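Local coordinates for uncharacterized protein (Nitrosospira multiformis, PDB 3P51) that is of unknown function but belongs to the Bet v 1-like polyketide cyclase and lipid transport family, many of whose members bind hydrophobic ligands in an internal cavity, at residues H25-A30 against R52-E57; I63-S66 against R71-Y74. All coordinates share one frame; numbering follows the deposited sequence.

How the interactions relate
Both contacts are largely buried, and both involve the same antiparallel sheet. Interaction 1 sets the loop 25-30 against strand 51-54. It is a tertiary contact made by side chains alone, with a guanidinium group lying near a phenyl ring at a slant and methyl groups beside it. Interaction 2 pairs two strands of a hairpin, 58-66 and 71-78. Backbone hydrogen bonds carry it, and short side-chain contacts follow from the pairing. Strands 51-54 and 58-66 are neighbours in the sheet, so the two contacts adjoin. Arg52 of interaction 1 forms a cation-pi pair with Tyr74 of interaction 2. Another subunit extends the sheet at interaction 2, whereas none touches interaction 1.

Interaction 1: residues H25-A30 against R52-E57; sequences HDFSWA and RLLNGE
Arg52 NE makes a salt bridge with Asp60 OD2, and Arg52 NH1 donates to Phe24 O; the same guanidinium lies against Phe27. Phe24 also forms a cation-pi pair with it. The contact packs the loop after helix 14-21 onto strand 51-54 of a sheet that, as in Bet v 1-like helix-grip folds, curves around a long C-terminal helix. Phe27 CE2 sits over one guanidinium face and is 3.7 Å from Arg52 NH2; the two planes are 25° apart. Arg52 reaches there because its chain is extended from CG to NE. A leucine in its place would probably leave the Asp60 carboxylate without its charged mate and Phe27 CE2 without the guanidinium it packs on. Leu54 meets that ring with both methyls, CD1 at 3.7 Å from Phe27 CE2 and CD2 at 3.8 Å from Phe27 CD2. His25 turns a ring edge to the strand, its CD2 4.2 Å from Arg52 CB, while its NE2 bonds to Arg51 O. Within the loop, Asp26 OD1 accepts from Ser28 N at 3.0 Å, an Asx turn, and also takes Ser28 OG on its syn lone pair at 2.7 Å.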
loop_
_atom_site.group_PDB
_atom_site.type_symbol
_atom_site.label_atom_id
_atom_site.label_comp_id
_atom_site.label_asym_id
_atom_site.label_seq_id
_atom_site.Cartn_x
_atom_site.Cartn_y
_atom_site.Cartn_z
ATOM N N HIS A 25 -23.841 -5.305 1.161
ATOM C CA HIS A 25 -25.293 -5.115 1.144
ATOM C C HIS A 25 -25.979 -5.313 2.499
ATOM O O HIS A 25 -27.203 -5.204 2.586
ATOM C CB HIS A 25 -25.959 -6.017 0.106
ATOM C CG HIS A 25 -25.654 -5.644 -1.311
ATOM N ND1 HIS A 25 -25.375 -6.581 -2.284
ATOM C CD2 HIS A 25 -25.597 -4.439 -1.924
ATOM C CE1 HIS A 25 -25.152 -5.970 -3.432
ATOM N NE2 HIS A 25 -25.279 -4.667 -3.241
ATOM N N ASP A 26 -25.207 -5.614 3.545
ATOM C CA ASP A 26 -25.754 -5.681 4.903
ATOM C C ASP A 26 -25.181 -4.571 5.784
ATOM O O ASP A 26 -24.051 -4.675 6.276
ATOM C CB ASP A 26 -25.491 -7.053 5.539
ATOM C CG ASP A 26 -26.064 -7.162 6.952
ATOM O OD1 ASP A 26 -26.798 -6.249 7.379
ATOM O OD2 ASP A 26 -25.791 -8.163 7.637
ATOM N N PHE A 27 -25.967 -3.516 5.980
ATOM C CA PHE A 27 -25.563 -2.374 6.802
ATOM C C PHE A 27 -26.363 -2.343 8.114
ATOM O O PHE A 27 -26.427 -1.311 8.776
ATOM C CB PHE A 27 -25.768 -1.067 6.025
ATOM C CG PHE A 27 -24.641 -0.061 6.173
ATOM C CD1 PHE A 27 -23.881 0.004 7.328
ATOM C CD2 PHE A 27 -24.364 0.840 5.147
ATOM C CE1 PHE A 27 -22.854 0.942 7.461
ATOM C CE2 PHE A 27 -23.337 1.791 5.275
ATOM C CZ PHE A 27 -22.583 1.832 6.438
ATOM N N SER A 28 -26.944 -3.482 8.496
ATOM C CA SER A 28 -27.806 -3.540 9.680
ATOM C C SER A 28 -27.052 -3.218 10.962
ATOM O O SER A 28 -27.662 -3.022 12.013
ATOM C CB SER A 28 -28.490 -4.911 9.811
ATOM O OG SER A 28 -27.537 -5.962 9.938
ATOM N N TRP A 29 -25.727 -3.164 10.874
ATOM C CA TRP A 29 -24.892 -2.924 12.046
ATOM C C TRP A 29 -24.758 -1.457 12.431
ATOM O O TRP A 29 -24.153 -1.145 13.449
ATOM C CB TRP A 29 -23.501 -3.533 11.862
ATOM C CG TRP A 29 -22.780 -3.179 10.580
ATOM C CD1 TRP A 29 -22.845 -3.849 9.387
ATOM C CD2 TRP A 29 -21.844 -2.110 10.387
ATOM N NE1 TRP A 29 -22.019 -3.249 8.462
ATOM C CE2 TRP A 29 -21.394 -2.182 9.054
ATOM C CE3 TRP A 29 -21.347 -1.097 11.213
ATOM C CZ2 TRP A 29 -20.472 -1.280 8.529
ATOM C CZ3 TRP A 29 -20.431 -0.202 10.688
ATOM C CH2 TRP A 29 -20.002 -0.302 9.362
ATOM N N ALA A 30 -25.308 -0.560 11.617
ATOM C CA ALA A 30 -25.300 0.864 11.948
ATOM C C ALA A 30 -26.716 1.441 11.875
ATOM O O ALA A 30 -27.017 2.268 11.003
ATOM C CB ALA A 30 -24.362 1.623 11.013
ATOM N N ARG A 52 -25.383 0.124 -3.927
ATOM C CA ARG A 52 -26.403 0.165 -2.902
ATOM C C ARG A 52 -26.931 1.568 -2.795
ATOM O O ARG A 52 -26.221 2.525 -3.097
ATOM C CB ARG A 52 -25.838 -0.288 -1.552
ATOM C CG ARG A 52 -24.675 0.547 -1.046
ATOM C CD ARG A 52 -24.030 -0.059 0.210
ATOM N NE ARG A 52 -23.032 0.849 0.783
ATOM C CZ ARG A 52 -22.201 0.530 1.769
ATOM N NH1 ARG A 52 -22.232 -0.681 2.304
ATOM N NH2 ARG A 52 -21.332 1.427 2.217
ATOM N N LEU A 53 -28.182 1.673 -2.362
ATOM C CA LEU A 53 -28.785 2.945 -2.016
ATOM C C LEU A 53 -29.142 2.945 -0.525
ATOM O O LEU A 53 -29.885 2.081 -0.065
ATOM C CB LEU A 53 -30.048 3.163 -2.858
ATOM C CG LEU A 53 -30.715 4.523 -2.656
ATOM C CD1 LEU A 53 -29.897 5.599 -3.367
ATOM C CD2 LEU A 53 -32.136 4.497 -3.188
ATOM N N LEU A 54 -28.607 3.905 0.228
ATOM C CA LEU A 54 -28.879 4.006 1.659
ATOM C C LEU A 54 -29.769 5.209 1.978
ATOM O O LEU A 54 -29.555 6.305 1.462
ATOM C CB LEU A 54 -27.577 4.149 2.440
ATOM C CG LEU A 54 -26.393 3.307 1.958
ATOM C CD1 LEU A 54 -25.113 3.774 2.636
ATOM C CD2 LEU A 54 -26.638 1.831 2.217
ATOM N N ASN A 55 -30.746 5.003 2.856
ATOM C CA ASN A 55 -31.647 6.072 3.278
ATOM C C ASN A 55 -32.301 6.754 2.088
ATOM O O ASN A 55 -32.754 7.896 2.192
ATOM C CB ASN A 55 -30.914 7.120 4.127
ATOM C CG ASN A 55 -30.401 6.560 5.447
ATOM O OD1 ASN A 55 -30.754 5.452 5.841
ATOM N ND2 ASN A 55 -29.586 7.344 6.149
ATOM N N GLY A 56 -32.344 6.060 0.958
ATOM C CA GLY A 56 -32.957 6.601 -0.247
ATOM C C GLY A 56 -32.187 7.753 -0.873
ATOM O O GLY A 56 -32.731 8.470 -1.709
ATOM N N GLU A 57 -30.926 7.949 -0.488
ATOM C CA GLU A 57 -30.220 9.127 -0.990
ATOM C C GLU A 57 -28.714 8.975 -1.210
ATOM O O GLU A 57 -28.132 9.726 -1.988
ATOM C CB GLU A 57 -30.519 10.346 -0.109
ATOM C CG GLU A 57 -30.104 10.175 1.337
ATOM C CD GLU A 57 -30.547 11.347 2.207
ATOM O OE1 GLU A 57 -31.402 12.130 1.753
ATOM O OE2 GLU A 57 -30.042 11.484 3.342
#

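Interaction 2: residues I63-S66 against R71-Y74; sequences IAYS and RIMY
Met73, a selenomethionine, pairs with Ala64 through two backbone bonds. Met73 N donates to Ala64 O at 2.8 Å, with an angle of 167° at the hydrogen. Met73 O takes two donors from the same face of its carbonyl plane, Ile63 N at 2.9 Å and Ala64 N at 3.2 Å. Ile63 and Ala64 thus share one partner, which makes a classic beta bulge in the antiparallel hairpin. Beyond it the pairing is regular. Ser66 and Arg71 form a hydrogen-bonded pair, with Ser66 N to Arg71 O at 2.9 Å and Arg71 N to Ser66 O at 3.0 Å. Tyr65 and Ile72 are the non-hydrogen-bonded pair between these. Their side chains run side by side in the same direction, and Tyr65 CE1 lies 4.0 Å from Ile72 CG1. On the other face Ala64 CB rests 3.9 Å from Met73 CB. Ile63 CG1 stands between its backbone N and carbonyl carbon (chi1 66°), and this brings it to 3.4 Å from Met73 O. Tyr74 OH bonds to Tyr129 of helix 120-139 and Trp110 of strand 105-116. Strand 71-78 pairs on its far side with strand 88-100. Strand 58-66 has strand 51-54 as its other neighbour within the chain, and Ala64 to Ser66 form an antiparallel ladder with a strand of the second subunit.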
loop_
_atom_site.group_PDB
_atom_site.type_symbol
_atom_site.label_atom_id
_atom_site.label_comp_id
_atom_site.label_asym_id
_atom_site.label_seq_id
_atom_site.Cartn_x
_atom_site.Cartn_y
_atom_site.Cartn_z
ATOM N N ILE A 63 -15.894 -0.531 -5.155
ATOM C CA ILE A 63 -14.812 -0.376 -6.129
ATOM C C ILE A 63 -13.591 -1.235 -5.789
ATOM O O ILE A 63 -12.700 -1.423 -6.622
ATOM C CB ILE A 63 -14.393 1.098 -6.270
ATOM C CG1 ILE A 63 -13.755 1.597 -4.968
ATOM C CG2 ILE A 63 -15.617 1.978 -6.653
ATOM C CD1 ILE A 63 -13.373 3.082 -4.998
ATOM N N ALA A 64 -13.541 -1.738 -4.556
ATOM C CA ALA A 64 -12.497 -2.677 -4.171
ATOM C C ALA A 64 -12.928 -3.423 -2.914
ATOM O O ALA A 64 -13.608 -2.865 -2.047
ATOM C CB ALA A 64 -11.152 -1.963 -3.950
ATOM N N TYR A 65 -12.530 -4.688 -2.835
ATOM C CA TYR A 65 -12.854 -5.541 -1.695
ATOM C C TYR A 65 -11.668 -6.468 -1.438
ATOM O O TYR A 65 -11.104 -7.050 -2.372
ATOM C CB TYR A 65 -14.109 -6.361 -1.994
ATOM C CG TYR A 65 -14.688 -7.108 -0.814
ATOM C CD1 TYR A 65 -15.837 -6.655 -0.181
ATOM C CD2 TYR A 65 -14.095 -8.269 -0.342
ATOM C CE1 TYR A 65 -16.385 -7.348 0.903
ATOM C CE2 TYR A 65 -14.631 -8.971 0.738
ATOM C CZ TYR A 65 -15.780 -8.497 1.355
ATOM O OH TYR A 65 -16.324 -9.180 2.425
ATOM N N SER A 66 -11.276 -6.581 -0.176
ATOM C CA SER A 66 -10.183 -7.456 0.208
ATOM C C SER A 66 -10.569 -8.322 1.406
ATOM O O SER A 66 -10.770 -7.823 2.518
ATOM C CB SER A 66 -8.923 -6.655 0.522
ATOM O OG SER A 66 -7.839 -7.535 0.810
ATOM N N ARG A 71 -10.862 -5.236 3.970
ATOM C CA ARG A 71 -11.100 -3.864 3.542
ATOM C C ARG A 71 -12.228 -3.786 2.523
ATOM O O ARG A 71 -12.337 -4.640 1.647
ATOM C CB ARG A 71 -9.844 -3.277 2.903
ATOM C CG ARG A 71 -10.021 -1.820 2.504
ATOM C CD ARG A 71 -8.859 -1.315 1.672
ATOM N NE ARG A 71 -7.564 -1.620 2.273
ATOM C CZ ARG A 71 -6.979 -0.879 3.205
ATOM N NH1 ARG A 71 -7.574 0.203 3.661
ATOM N NH2 ARG A 71 -5.797 -1.219 3.682
ATOM N N ILE A 72 -13.046 -2.744 2.637
ATOM C CA ILE A 72 -14.105 -2.462 1.682
ATOM C C ILE A 72 -13.902 -1.028 1.182
ATOM O O ILE A 72 -13.793 -0.114 1.989
ATOM C CB ILE A 72 -15.479 -2.529 2.367
ATOM C CG1 ILE A 72 -15.776 -3.942 2.863
ATOM C CG2 ILE A 72 -16.574 -2.034 1.428
ATOM C CD1 ILE A 72 -17.120 -4.055 3.568
HETATM N N MSE A 73 -13.843 -0.823 -0.132
HETATM C CA MSE A 73 -13.712 0.533 -0.659
HETATM C C MSE A 73 -14.833 0.812 -1.631
HETATM O O MSE A 73 -15.204 -0.049 -2.414
HETATM C CB MSE A 73 -12.388 0.742 -1.386
HETATM C CG MSE A 73 -11.147 0.562 -0.535
HETATM SE SE MSE A 73 -9.520 0.939 -1.584
HETATM C CE MSE A 73 -10.219 2.453 -2.574
ATOM N N TYR A 74 -15.351 2.029 -1.608
ATOM C CA TYR A 74 -16.486 2.347 -2.454
ATOM C C TYR A 74 -16.459 3.799 -2.882
ATOM O O TYR A 74 -15.880 4.653 -2.199
ATOM C CB TYR A 74 -17.785 2.074 -1.691
ATOM C CG TYR A 74 -17.862 2.831 -0.384
ATOM C CD1 TYR A 74 -18.438 4.097 -0.319
ATOM C CD2 TYR A 74 -17.339 2.287 0.785
ATOM C CE1 TYR A 74 -18.495 4.802 0.882
ATOM C CE2 TYR A 74 -17.396 2.979 1.982
ATOM C CZ TYR A 74 -17.970 4.230 2.025
ATOM O OH TYR A 74 -18.017 4.913 3.217
#